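PDB 4RL3: chitinase A from Pteris ryukyuensis, which probably hydrolyses glycosidic bonds in chitin, this chain being the catalytic domain of a family GH18, class III chitinase. Local coordinates for residues R5-A10 with S155-D160; F182-Y187 with N201-K206; S109-Y114 with N148-V153. One frame throughout, in Å; residues are numbered along the deposited sequence.

Interaction 1 of 3, residues R5-A10 with S155-D160; sequences REYIGA and SIAPFD. With EDO (1,2-ethanediol), chain C.
The flat guanidinium group of Arg-5 meets Ser-155 at its edge: Ser-155 OG lies only 3° out of the guanidinium plane, 2.9 Å from Arg-5 NH1, and the N-H points at it almost straight (170°). A water molecule sits in the same plane at the neighbouring edge, accepting from Arg-5 NH2 at 2.8 Å and donating to Ser-155 OG at 3.0 Å, so the hydroxyl, the water and the two guanidinium nitrogens close a small hydrogen-bonded ring. The ring of Tyr-7 makes no face contact across to 155-160; its OH does the touching, 3.5 Å from Ala-157 CB, while the ring also meets that of Phe-248. Strands 3-8 and 153-156 stand in the wall of the TIM barrel and face each other across its interior, with CA of Arg-5 and CA of Ser-155 11.0 Å apart, so long side chains must span the distance. Arg-5 does so with its chain bent at chi3 (79°), which swings the guanidinium over to the serine. Both hydroxyls have a further partner in Asp-120, which belongs to the DxDxE signature of GH18 enzymes: OD1 bonds Ser-155 OG and OD2 bonds Tyr-7 OH. Asn-181 shares the task, bonding Arg-5 NH1 and Tyr-7 OH, so these buried polar ends are fixed from several directions. Beyond the strand, Ala-10 N donates to O1 of a 1,2-ethanediol, probably from the crystallisation liquor, at 3.0 Å.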
ATOM      1  N   ARG A   5       0.936  -7.412   4.825  1.00  4.98           N
ATOM      2  CA  ARG A   5      -0.057  -6.707   3.998  1.00  4.83           C
ATOM      3  C   ARG A   5      -0.095  -7.234   2.570  1.00  4.73           C
ATOM      4  O   ARG A   5       0.929  -7.645   2.026  1.00  4.71           O
ATOM      5  CB  ARG A   5       0.198  -5.198   3.982  1.00  4.84           C
ATOM      6  CG  ARG A   5       0.836  -4.665   5.261  1.00  4.86           C
ATOM      7  CD  ARG A   5       0.959  -3.158   5.260  1.00  4.89           C
ATOM      8  NE  ARG A   5      -0.302  -2.497   5.578  1.00  4.89           N
ATOM      9  CZ  ARG A   5      -0.570  -1.216   5.322  1.00  4.98           C
ATOM     10  NH1 ARG A   5       0.314  -0.453   4.700  1.00  5.11           N
ATOM     11  NH2 ARG A   5      -1.755  -0.716   5.657  1.00  5.19           N
ATOM     12  N   GLU A   6      -1.296  -7.229   1.992  1.00  4.70           N
ATOM     13  CA  GLU A   6      -1.563  -7.788   0.670  1.00  4.81           C
ATOM     14  C   GLU A   6      -2.394  -6.789  -0.136  1.00  4.66           C
ATOM     15  O   GLU A   6      -3.564  -6.547   0.187  1.00  4.63           O
ATOM     16  CB  GLU A   6      -2.340  -9.107   0.817  1.00  4.94           C
ATOM     17  CG  GLU A   6      -2.614  -9.862  -0.482  1.00  5.05           C
ATOM     18  CD  GLU A   6      -1.476 -10.759  -0.923  1.00  5.20           C
ATOM     19  OE1 GLU A   6      -0.395 -10.734  -0.304  1.00  5.10           O
ATOM     20  OE2 GLU A   6      -1.679 -11.483  -1.918  1.00  5.34           O
ATOM     21  N   TYR A   7      -1.809  -6.220  -1.189  1.00  4.53           N
ATOM     22  CA  TYR A   7      -2.597  -5.431  -2.142  1.00  4.53           C
ATOM     23  C   TYR A   7      -3.544  -6.338  -2.913  1.00  4.55           C
ATOM     24  O   TYR A   7      -3.195  -7.487  -3.232  1.00  4.63           O
ATOM     25  CB  TYR A   7      -1.706  -4.664  -3.127  1.00  4.46           C
ATOM     26  CG  TYR A   7      -0.998  -3.456  -2.541  1.00  4.36           C
ATOM     27  CD1 TYR A   7       0.203  -3.589  -1.835  1.00  4.35           C
ATOM     28  CD2 TYR A   7      -1.521  -2.180  -2.695  1.00  4.36           C
ATOM     29  CE1 TYR A   7       0.849  -2.492  -1.311  1.00  4.29           C
ATOM     30  CE2 TYR A   7      -0.868  -1.068  -2.176  1.00  4.25           C
ATOM     31  CZ  TYR A   7       0.314  -1.231  -1.478  1.00  4.28           C
ATOM     32  OH  TYR A   7       0.978  -0.148  -0.941  1.00  4.22           O
ATOM     33  N   ILE A   8      -4.748  -5.838  -3.196  1.00  4.63           N
ATOM     34  CA  ILE A   8      -5.745  -6.619  -3.917  1.00  4.70           C
ATOM     35  C   ILE A   8      -6.775  -5.755  -4.639  1.00  4.79           C
ATOM     36  O   ILE A   8      -7.244  -4.753  -4.101  1.00  4.51           O
ATOM     37  CB  ILE A   8      -6.461  -7.590  -2.946  1.00  4.75           C
ATOM     38  CG1 ILE A   8      -7.483  -8.482  -3.676  1.00  4.81           C
ATOM     39  CG2 ILE A   8      -7.138  -6.845  -1.798  1.00  4.78           C
ATOM     40  CD1 ILE A   8      -7.911  -9.674  -2.866  1.00  4.86           C
ATOM     41  N   GLY A   9      -7.122  -6.167  -5.859  1.00  4.96           N
ATOM     42  CA  GLY A   9      -8.335  -5.697  -6.529  1.00  5.20           C
ATOM     43  C   GLY A   9      -8.220  -4.889  -7.803  1.00  5.45           C
ATOM     44  O   GLY A   9      -9.235  -4.626  -8.429  1.00  5.60           O
ATOM     45  N   ALA A  10      -7.005  -4.508  -8.203  1.00  5.88           N
ATOM     46  CA  ALA A  10      -6.837  -3.541  -9.288  1.00  6.16           C
ATOM     47  C   ALA A  10      -6.960  -4.138 -10.680  1.00  6.52           C
ATOM     48  O   ALA A  10      -7.217  -3.400 -11.629  1.00  6.72           O
ATOM     49  CB  ALA A  10      -5.507  -2.822  -9.158  1.00  6.24           C
ATOM     50  N   SER A 155      -0.336   4.675   5.597  1.00  4.42           N
ATOM     51  CA  SER A 155       0.926   4.247   5.013  1.00  4.31           C
ATOM     52  C   SER A 155       1.220   4.979   3.723  1.00  4.27           C
ATOM     53  O   SER A 155       0.341   5.602   3.122  1.00  4.18           O
ATOM     54  CB  SER A 155       0.941   2.738   4.749  1.00  4.26           C
ATOM     55  OG  SER A 155      -0.120   2.324   3.891  1.00  4.21           O
ATOM     56  N   ILE A 156       2.489   4.912   3.335  1.00  4.25           N
ATOM     57  CA  ILE A 156       2.957   5.447   2.063  1.00  4.24           C
ATOM     58  C   ILE A 156       3.641   4.313   1.324  1.00  4.27           C
ATOM     59  O   ILE A 156       4.161   3.399   1.957  1.00  4.15           O
ATOM     60  CB  ILE A 156       3.905   6.658   2.246  1.00  4.27           C
ATOM     61  CG1 ILE A 156       5.076   6.331   3.169  1.00  4.29           C
ATOM     62  CG2 ILE A 156       3.125   7.842   2.801  1.00  4.28           C
ATOM     63  CD1 ILE A 156       6.176   7.365   3.121  1.00  4.32           C
ATOM     64  N   ALA A 157       3.648   4.384  -0.008  1.00  4.39           N
ATOM     65  CA  ALA A 157       4.211   3.310  -0.842  1.00  4.56           C
ATOM     66  C   ALA A 157       5.301   3.824  -1.805  1.00  4.76           C
ATOM     67  O   ALA A 157       5.118   3.819  -3.019  1.00  4.88           O
ATOM     68  CB  ALA A 157       3.088   2.609  -1.604  1.00  4.60           C
ATOM     69  N   PRO A 158       6.442   4.269  -1.261  1.00  4.94           N
ATOM     70  CA  PRO A 158       7.452   4.892  -2.113  1.00  5.09           C
ATOM     71  C   PRO A 158       8.373   3.913  -2.818  1.00  5.34           C
ATOM     72  O   PRO A 158       8.405   2.728  -2.498  1.00  5.12           O
ATOM     73  CB  PRO A 158       8.268   5.715  -1.128  1.00  5.08           C
ATOM     74  CG  PRO A 158       8.196   4.927   0.139  1.00  5.05           C
ATOM     75  CD  PRO A 158       6.799   4.365   0.162  1.00  4.98           C
ATOM     76  N   PHE A 159       9.127   4.446  -3.771  1.00  5.78           N
ATOM     77  CA  PHE A 159      10.271   3.763  -4.369  1.00  6.12           C
ATOM     78  C   PHE A 159      11.265   4.863  -4.744  1.00  6.13           C
ATOM     79  O   PHE A 159      10.976   6.049  -4.556  1.00  5.83           O
ATOM     80  CB  PHE A 159       9.859   2.887  -5.572  1.00  6.41           C
ATOM     81  CG  PHE A 159       9.222   3.646  -6.701  1.00  6.81           C
ATOM     82  CD1 PHE A 159       7.879   4.015  -6.657  1.00  7.17           C
ATOM     83  CD2 PHE A 159       9.967   3.984  -7.814  1.00  7.24           C
ATOM     84  CE1 PHE A 159       7.309   4.721  -7.718  1.00  7.42           C
ATOM     85  CE2 PHE A 159       9.403   4.687  -8.869  1.00  7.51           C
ATOM     86  CZ  PHE A 159       8.077   5.056  -8.816  1.00  7.60           C
ATOM     87  N   ASP A 160      12.440   4.506  -5.243  1.00  6.33           N
ATOM     88  CA  ASP A 160      13.504   5.513  -5.358  1.00  6.75           C
ATOM     89  C   ASP A 160      13.155   6.661  -6.299  1.00  6.85           C
ATOM     90  O   ASP A 160      13.513   7.812  -6.040  1.00  6.88           O
ATOM     91  CB  ASP A 160      14.828   4.872  -5.776  1.00  6.93           C
ATOM     92  CG  ASP A 160      15.463   4.041  -4.659  1.00  7.20           C
ATOM     93  OD1 ASP A 160      15.098   4.205  -3.475  1.00  7.27           O
ATOM     94  OD2 ASP A 160      16.358   3.232  -4.983  1.00  8.11           O
TER
HETATM   95  C1  EDO C 401      -2.996  -4.605  -7.542  1.00 10.32           C
HETATM   96  O1  EDO C 401      -4.265  -5.122  -7.098  1.00  9.69           O
HETATM   97  C2  EDO C 401      -2.698  -4.994  -8.993  1.00 10.33           C
HETATM   98  O2  EDO C 401      -2.443  -6.390  -9.113  1.00 10.94           O
HETATM   99  O   HOH W   1      -2.593   1.943   5.485  1.00  7.57           O

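Interaction 2 of 3, residues F182-Y187 with N201-K206; sequences FQFYSY and NTAASK. With ACT (acetate ion), chain E.
A CH-pi contact, Ala-203 CB over the ring of Phe-182, packs the loop after strand 179-180 against helix 193-206, the helix that follows it in the beta/alpha order of the TIM barrel. Ala-203 CB lies 3.6 Å from the centroid of the Phe-182 ring and 6° off its normal. Phe-182 CG is anti to the backbone N (chi1 -169°), which turns a face to the helix. Phe-184 adds a second, oblique contact, CZ to Ala-203 CB at 3.8 Å, and Phe-182 CD1 stands 3.4 Å above the centre of the Phe-184 ring, so one small methyl settles against two mutually packed aromatics. Gln-183 centres an inverse gamma turn, sends NE2 to Ala-157 O, and lays CB over one face of Tyr-185. With an alanine in place of Gln-183, the Ala-157 carbonyl is likely to lose this side-chain donor, and a gap would probably open beside the bound acetate. In that ion, probably from the crystallisation liquor, OXT sits at the edge of the Tyr-185 ring, in the ring plane, and accepts a bond from Tyr-185 OH at 2.6 Å. The loop is tied internally as well: Gln-183 O accepts from both N and OG of Ser-186, the OG at 2.7 Å and nearly in line with the carbonyl, at a C=O...OG angle of 170°.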
ATOM      1  N   PHE A 182       7.669   0.341   1.323  1.00  4.41           N
ATOM      2  CA  PHE A 182       8.681   0.615   0.323  1.00  4.50           C
ATOM      3  C   PHE A 182       8.648  -0.502  -0.723  1.00  4.70           C
ATOM      4  O   PHE A 182       8.642  -1.675  -0.380  1.00  4.71           O
ATOM      5  CB  PHE A 182      10.075   0.735   0.944  1.00  4.46           C
ATOM      6  CG  PHE A 182      11.100   1.273  -0.010  1.00  4.55           C
ATOM      7  CD1 PHE A 182      11.708   0.428  -0.920  1.00  4.54           C
ATOM      8  CD2 PHE A 182      11.414   2.617  -0.033  1.00  4.53           C
ATOM      9  CE1 PHE A 182      12.621   0.904  -1.827  1.00  4.58           C
ATOM     10  CE2 PHE A 182      12.332   3.104  -0.948  1.00  4.53           C
ATOM     11  CZ  PHE A 182      12.938   2.244  -1.842  1.00  4.57           C
ATOM     12  N   GLN A 183       8.602  -0.127  -1.996  1.00  5.02           N
ATOM     13  CA  GLN A 183       8.471  -1.087  -3.086  1.00  5.27           C
ATOM     14  C   GLN A 183       9.821  -1.662  -3.518  1.00  5.43           C
ATOM     15  O   GLN A 183      10.457  -1.154  -4.444  1.00  5.46           O
ATOM     16  CB  GLN A 183       7.804  -0.432  -4.287  1.00  5.49           C
ATOM     17  CG  GLN A 183       6.407   0.109  -4.012  1.00  5.62           C
ATOM     18  CD  GLN A 183       5.786   0.707  -5.261  1.00  5.89           C
ATOM     19  OE1 GLN A 183       6.024   0.242  -6.373  1.00  6.30           O
ATOM     20  NE2 GLN A 183       5.006   1.761  -5.083  1.00  6.02           N
ATOM     21  N   PHE A 184      10.236  -2.750  -2.878  1.00  5.52           N
ATOM     22  CA  PHE A 184      11.547  -3.355  -3.172  1.00  5.62           C
ATOM     23  C   PHE A 184      11.558  -4.131  -4.481  1.00  5.86           C
ATOM     24  O   PHE A 184      12.630  -4.444  -5.008  1.00  6.27           O
ATOM     25  CB  PHE A 184      12.004  -4.220  -2.003  1.00  5.50           C
ATOM     26  CG  PHE A 184      12.433  -3.413  -0.813  1.00  5.37           C
ATOM     27  CD1 PHE A 184      13.686  -2.802  -0.782  1.00  5.35           C
ATOM     28  CD2 PHE A 184      11.578  -3.215   0.263  1.00  5.30           C
ATOM     29  CE1 PHE A 184      14.073  -2.034   0.304  1.00  5.33           C
ATOM     30  CE2 PHE A 184      11.971  -2.461   1.357  1.00  5.22           C
ATOM     31  CZ  PHE A 184      13.217  -1.858   1.378  1.00  5.26           C
ATOM     32  N   TYR A 185      10.372  -4.383  -5.022  1.00  6.02           N
ATOM     33  CA  TYR A 185      10.228  -5.000  -6.336  1.00  6.30           C
ATOM     34  C   TYR A 185      10.536  -4.027  -7.477  1.00  6.60           C
ATOM     35  O   TYR A 185      10.472  -4.411  -8.648  1.00  6.79           O
ATOM     36  CB  TYR A 185       8.847  -5.658  -6.493  1.00  6.20           C
ATOM     37  CG  TYR A 185       7.680  -4.859  -5.951  1.00  6.17           C
ATOM     38  CD1 TYR A 185       7.284  -4.990  -4.623  1.00  6.08           C
ATOM     39  CD2 TYR A 185       6.969  -3.991  -6.762  1.00  6.14           C
ATOM     40  CE1 TYR A 185       6.217  -4.261  -4.116  1.00  6.04           C
ATOM     41  CE2 TYR A 185       5.890  -3.268  -6.273  1.00  6.01           C
ATOM     42  CZ  TYR A 185       5.520  -3.399  -4.956  1.00  6.06           C
ATOM     43  OH  TYR A 185       4.458  -2.682  -4.469  1.00  5.97           O
ATOM     44  N   SER A 186      10.870  -2.775  -7.138  1.00  6.87           N
ATOM     45  CA  SER A 186      11.446  -1.823  -8.094  1.00  7.20           C
ATOM     46  C   SER A 186      12.886  -2.200  -8.475  1.00  7.49           C
ATOM     47  O   SER A 186      13.396  -1.709  -9.481  1.00  7.92           O
ATOM     48  CB  SER A 186      11.425  -0.400  -7.507  1.00  7.20           C
ATOM     49  OG  SER A 186      12.201  -0.325  -6.319  1.00  7.31           O
ATOM     50  N   TYR A 187      13.548  -3.031  -7.670  1.00  7.45           N
ATOM     51  CA  TYR A 187      14.931  -3.425  -7.947  1.00  7.53           C
ATOM     52  C   TYR A 187      14.977  -4.624  -8.891  1.00  8.11           C
ATOM     53  O   TYR A 187      13.946  -5.231  -9.195  1.00  8.39           O
ATOM     54  CB  TYR A 187      15.703  -3.683  -6.646  1.00  7.22           C
ATOM     55  CG  TYR A 187      15.831  -2.432  -5.808  1.00  6.90           C
ATOM     56  CD1 TYR A 187      16.507  -1.315  -6.293  1.00  6.58           C
ATOM     57  CD2 TYR A 187      15.246  -2.346  -4.553  1.00  6.71           C
ATOM     58  CE1 TYR A 187      16.604  -0.156  -5.552  1.00  6.58           C
ATOM     59  CE2 TYR A 187      15.336  -1.191  -3.798  1.00  6.57           C
ATOM     60  CZ  TYR A 187      16.019  -0.098  -4.293  1.00  6.58           C
ATOM     61  OH  TYR A 187      16.108   1.058  -3.545  1.00  6.52           O
ATOM     62  N   ASN A 201      18.497  -1.728   4.011  1.00  5.87           N
ATOM     63  CA  ASN A 201      19.145  -0.786   4.919  1.00  6.01           C
ATOM     64  C   ASN A 201      19.183   0.631   4.357  1.00  5.82           C
ATOM     65  O   ASN A 201      18.919   1.593   5.062  1.00  5.86           O
ATOM     66  CB  ASN A 201      20.551  -1.278   5.285  1.00  6.31           C
ATOM     67  CG  ASN A 201      20.532  -2.247   6.449  1.00  6.67           C
ATOM     68  OD1 ASN A 201      20.751  -1.845   7.599  1.00  7.35           O
ATOM     69  ND2 ASN A 201      20.216  -3.521   6.175  1.00  6.90           N
ATOM     70  N   THR A 202      19.459   0.763   3.070  1.00  5.64           N
ATOM     71  CA  THR A 202      19.514   2.077   2.461  1.00  5.67           C
ATOM     72  C   THR A 202      18.140   2.745   2.469  1.00  5.56           C
ATOM     73  O   THR A 202      18.005   3.918   2.848  1.00  5.43           O
ATOM     74  CB  THR A 202      20.063   1.990   1.030  1.00  5.65           C
ATOM     75  OG1 THR A 202      21.446   1.580   1.074  1.00  5.77           O
ATOM     76  CG2 THR A 202      19.958   3.343   0.334  1.00  5.69           C
ATOM     77  N   ALA A 203      17.117   2.007   2.047  1.00  5.66           N
ATOM     78  CA  ALA A 203      15.754   2.544   2.059  1.00  5.58           C
ATOM     79  C   ALA A 203      15.306   2.879   3.474  1.00  5.66           C
ATOM     80  O   ALA A 203      14.740   3.956   3.741  1.00  5.25           O
ATOM     81  CB  ALA A 203      14.788   1.557   1.422  1.00  5.67           C
ATOM     82  N   ALA A 204      15.586   1.980   4.408  1.00  5.72           N
ATOM     83  CA  ALA A 204      15.211   2.224   5.792  1.00  6.07           C
ATOM     84  C   ALA A 204      15.858   3.507   6.335  1.00  6.29           C
ATOM     85  O   ALA A 204      15.217   4.269   7.070  1.00  6.32           O
ATOM     86  CB  ALA A 204      15.573   1.027   6.659  1.00  6.17           C
ATOM     87  N   SER A 205      17.106   3.777   5.949  1.00  6.61           N
ATOM     88  CA  SER A 205      17.809   4.982   6.406  1.00  6.98           C
ATOM     89  C   SER A 205      17.128   6.290   5.983  1.00  6.97           C
ATOM     90  O   SER A 205      17.324   7.320   6.634  1.00  7.76           O
ATOM     91  CB  SER A 205      19.264   4.977   5.919  1.00  7.16           C
ATOM     92  OG  SER A 205      19.361   5.364   4.569  1.00  7.43           O
ATOM     93  N   LYS A 206      16.331   6.238   4.913  1.00  6.89           N
ATOM     94  CA  LYS A 206      15.625   7.405   4.367  1.00  6.73           C
ATOM     95  C   LYS A 206      14.225   7.598   4.934  1.00  6.68           C
ATOM     96  O   LYS A 206      13.628   8.667   4.747  1.00  6.83           O
ATOM     97  CB  LYS A 206      15.510   7.272   2.845  1.00  6.74           C
ATOM     98  CG  LYS A 206      16.857   7.212   2.141  1.00  6.78           C
ATOM     99  CD  LYS A 206      16.726   6.761   0.700  1.00  6.82           C
ATOM    100  CE  LYS A 206      18.089   6.717   0.023  1.00  6.87           C
ATOM    101  NZ  LYS A 206      17.990   6.236  -1.381  1.00  6.90           N
TER
HETATM  102  C   ACT E 403       2.389  -0.398  -5.804  1.00  8.44           C
HETATM  103  O   ACT E 403       1.833   0.364  -6.636  1.00  8.32           O
HETATM  104  OXT ACT E 403       3.197  -1.240  -6.274  1.00  8.21           O
HETATM  105  CH3 ACT E 403       2.088  -0.314  -4.333  1.00  8.46           C

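Interaction 3 of 3, residues S109-Y114 with N148-V153; sequences SLINQY and NNVISV
Ile-111, near the C-terminal end of helix 96-114, drives both branches of its side chain into the loop that leads from helix 131-147 to strand 153-156. The tight part is at its tip: Ile-111 CD1 comes within 3.6 Å of Ile-151 CG2 and 3.9 Å of Val-150 CG1, the side chains crossing obliquely. The shorter branch lies against backbone, with Ile-111 CG2 3.7 Å from Val-150 O. A chi1 of -73° sets CG1 anti to the carbonyl carbon, and chi2 near trans (159°) carries CD1 out toward the loop. Leu-116 touches Ile-111, and Leu-145 of helix 131-147 touches Val-150 and Ile-151, so the loop is packed between helix 96-114 and the last turn of helix 131-147, at the end where helices run back into strands. The outer side is looser. Asn-112 is exposed and its OD1 gets no nearer than 5.1 Å to Val-150 CG1, while Asn-149, also exposed, takes positive phi (63°) in the Schellman motif that ends the preceding helix. With only aliphatic carbons and one backbone oxygen meeting across the segments, the contact has no directional bond, and its fit probably rests on shape and on keeping water away.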
ATOM      1  N   SER A 109     -16.341   8.963   3.520  1.00  4.82           N
ATOM      2  CA  SER A 109     -17.546   8.279   3.051  1.00  4.95           C
ATOM      3  C   SER A 109     -17.242   6.858   2.591  1.00  5.21           C
ATOM      4  O   SER A 109     -17.971   5.933   2.928  1.00  5.48           O
ATOM      5  CB  SER A 109     -18.188   9.054   1.919  1.00  4.96           C
ATOM      6  OG  SER A 109     -18.592  10.341   2.369  1.00  4.91           O
ATOM      7  N   LEU A 110     -16.154   6.700   1.839  1.00  5.49           N
ATOM      8  CA  LEU A 110     -15.779   5.400   1.293  1.00  5.75           C
ATOM      9  C   LEU A 110     -15.372   4.442   2.397  1.00  5.90           C
ATOM     10  O   LEU A 110     -15.755   3.273   2.387  1.00  5.80           O
ATOM     11  CB  LEU A 110     -14.638   5.561   0.282  1.00  5.99           C
ATOM     12  CG  LEU A 110     -14.183   4.305  -0.459  1.00  6.29           C
ATOM     13  CD1 LEU A 110     -15.283   3.810  -1.387  1.00  6.37           C
ATOM     14  CD2 LEU A 110     -12.907   4.600  -1.236  1.00  6.41           C
ATOM     15  N   ILE A 111     -14.588   4.940   3.346  1.00  6.08           N
ATOM     16  CA  ILE A 111     -14.139   4.139   4.491  1.00  6.30           C
ATOM     17  C   ILE A 111     -15.325   3.652   5.321  1.00  6.51           C
ATOM     18  O   ILE A 111     -15.378   2.487   5.733  1.00  6.37           O
ATOM     19  CB  ILE A 111     -13.152   4.951   5.353  1.00  6.40           C
ATOM     20  CG1 ILE A 111     -11.810   5.062   4.625  1.00  6.46           C
ATOM     21  CG2 ILE A 111     -12.949   4.317   6.730  1.00  6.45           C
ATOM     22  CD1 ILE A 111     -10.931   6.205   5.089  1.00  6.57           C
ATOM     23  N   ASN A 112     -16.292   4.529   5.552  1.00  6.77           N
ATOM     24  CA  ASN A 112     -17.488   4.128   6.280  1.00  7.29           C
ATOM     25  C   ASN A 112     -18.339   3.143   5.490  1.00  7.28           C
ATOM     26  O   ASN A 112     -18.877   2.208   6.080  1.00  7.74           O
ATOM     27  CB  ASN A 112     -18.295   5.357   6.686  1.00  7.70           C
ATOM     28  CG  ASN A 112     -17.630   6.123   7.807  1.00  8.36           C
ATOM     29  OD1 ASN A 112     -16.865   5.553   8.590  1.00  9.26           O
ATOM     30  ND2 ASN A 112     -17.920   7.422   7.900  1.00  8.59           N
ATOM     31  N   GLN A 113     -18.431   3.322   4.176  1.00  7.29           N
ATOM     32  CA  GLN A 113     -19.220   2.421   3.341  1.00  7.47           C
ATOM     33  C   GLN A 113     -18.648   1.012   3.297  1.00  7.10           C
ATOM     34  O   GLN A 113     -19.395   0.026   3.367  1.00  7.36           O
ATOM     35  CB  GLN A 113     -19.312   2.961   1.912  1.00  7.86           C
ATOM     36  CG  GLN A 113     -20.189   2.109   0.995  1.00  8.40           C
ATOM     37  CD  GLN A 113     -20.148   2.529  -0.452  1.00  9.11           C
ATOM     38  OE1 GLN A 113     -19.396   3.429  -0.848  1.00  9.44           O
ATOM     39  NE2 GLN A 113     -20.952   1.849  -1.271  1.00  9.68           N
ATOM     40  N   TYR A 114     -17.328   0.928   3.149  1.00  6.67           N
ATOM     41  CA  TYR A 114     -16.626  -0.346   2.965  1.00  6.51           C
ATOM     42  C   TYR A 114     -16.015  -0.908   4.264  1.00  6.60           C
ATOM     43  O   TYR A 114     -15.358  -1.947   4.224  1.00  6.55           O
ATOM     44  CB  TYR A 114     -15.558  -0.211   1.862  1.00  6.36           C
ATOM     45  CG  TYR A 114     -16.165  -0.347   0.480  1.00  6.28           C
ATOM     46  CD1 TYR A 114     -16.834   0.707  -0.108  1.00  6.29           C
ATOM     47  CD2 TYR A 114     -16.078  -1.550  -0.229  1.00  6.28           C
ATOM     48  CE1 TYR A 114     -17.424   0.574  -1.348  1.00  6.35           C
ATOM     49  CE2 TYR A 114     -16.653  -1.689  -1.478  1.00  6.41           C
ATOM     50  CZ  TYR A 114     -17.323  -0.628  -2.038  1.00  6.52           C
ATOM     51  OH  TYR A 114     -17.923  -0.760  -3.276  1.00  7.04           O
ATOM     52  N   ASN A 148      -9.903  12.886  13.133  1.00  8.85           N
ATOM     53  CA  ASN A 148     -11.340  12.623  13.073  1.00  9.28           C
ATOM     54  C   ASN A 148     -11.700  11.195  13.509  1.00  9.71           C
ATOM     55  O   ASN A 148     -12.876  10.844  13.511  1.00  9.87           O
ATOM     56  CB  ASN A 148     -11.877  12.863  11.654  1.00  9.48           C
ATOM     57  CG  ASN A 148     -11.766  14.317  11.192  1.00  9.60           C
ATOM     58  OD1 ASN A 148     -11.462  15.237  11.970  1.00 10.31           O
ATOM     59  ND2 ASN A 148     -12.017  14.532   9.901  1.00  9.82           N
ATOM     60  N   ASN A 149     -10.695  10.381  13.851  1.00 10.17           N
ATOM     61  CA  ASN A 149     -10.881   8.987  14.268  1.00 10.89           C
ATOM     62  C   ASN A 149     -11.477   8.101  13.175  1.00 10.02           C
ATOM     63  O   ASN A 149     -12.175   7.122  13.458  1.00 10.49           O
ATOM     64  CB  ASN A 149     -11.713   8.930  15.553  1.00 12.41           C
ATOM     65  CG  ASN A 149     -11.141   9.822  16.638  1.00 14.14           C
ATOM     66  OD1 ASN A 149      -9.954   9.732  16.949  1.00 16.75           O
ATOM     67  ND2 ASN A 149     -11.963  10.708  17.196  1.00 15.59           N
ATOM     68  N   VAL A 150     -11.165   8.429  11.924  1.00  8.80           N
ATOM     69  CA  VAL A 150     -11.722   7.729  10.775  1.00  8.30           C
ATOM     70  C   VAL A 150     -10.859   6.515  10.384  1.00  7.64           C
ATOM     71  O   VAL A 150     -11.380   5.502   9.875  1.00  8.21           O
ATOM     72  CB  VAL A 150     -11.870   8.686   9.566  1.00  8.33           C
ATOM     73  CG1 VAL A 150     -12.320   7.938   8.322  1.00  8.23           C
ATOM     74  CG2 VAL A 150     -12.855   9.802   9.881  1.00  8.73           C
ATOM     75  N   ILE A 151      -9.551   6.620  10.619  1.00  6.95           N
ATOM     76  CA  ILE A 151      -8.597   5.548  10.294  1.00  6.71           C
ATOM     77  C   ILE A 151      -7.693   5.265  11.474  1.00  6.44           C
ATOM     78  O   ILE A 151      -7.420   6.159  12.277  1.00  6.82           O
ATOM     79  CB  ILE A 151      -7.703   5.899   9.079  1.00  6.63           C
ATOM     80  CG1 ILE A 151      -6.789   7.113   9.350  1.00  6.61           C
ATOM     81  CG2 ILE A 151      -8.560   6.102   7.829  1.00  6.67           C
ATOM     82  CD1 ILE A 151      -5.842   7.440   8.211  1.00  6.57           C
ATOM     83  N   SER A 152      -7.237   4.016  11.563  1.00  6.09           N
ATOM     84  CA  SER A 152      -6.223   3.612  12.532  1.00  5.89           C
ATOM     85  C   SER A 152      -4.842   3.458  11.902  1.00  5.57           C
ATOM     86  O   SER A 152      -3.852   3.475  12.617  1.00  5.55           O
ATOM     87  CB  SER A 152      -6.612   2.298  13.217  1.00  5.94           C
ATOM     88  OG  SER A 152      -6.679   1.207  12.322  1.00  6.23           O
ATOM     89  N   VAL A 153      -4.757   3.307  10.579  1.00  5.32           N
ATOM     90  CA  VAL A 153      -3.456   3.051   9.915  1.00  5.20           C
ATOM     91  C   VAL A 153      -3.317   3.890   8.659  1.00  5.07           C
ATOM     92  O   VAL A 153      -4.185   3.849   7.798  1.00  5.13           O
ATOM     93  CB  VAL A 153      -3.278   1.561   9.542  1.00  5.25           C
ATOM     94  CG1 VAL A 153      -1.874   1.293   8.978  1.00  5.30           C
ATOM     95  CG2 VAL A 153      -3.560   0.660  10.743  1.00  5.32           C
TER

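Overall arrangement
All three contacts belong to one TIM barrel but occupy different depths of it. Interaction 1 lies inside, its centre 2 Å from that of the chain, whereas interactions 2 and 3 lie 14 and 16 Å out, on opposite sides, with centres 28 Å apart and nearest atoms about 12 Å apart. Along the chain, interaction 3 is nested within the loop closed by interaction 1, and interaction 2 follows both. Interaction 1 touches each of the others: Asp-160 OD2 and Tyr-187 OH probably hydrogen-bond at 2.6 Å, and Arg-5 NH2 packs on Val-153 CG1. Segments 148-153 and 155-160, at the two ends of strand 153-156, thus link interaction 3 and, through Pro-158 and Asp-160, interaction 2 to the barrel interior.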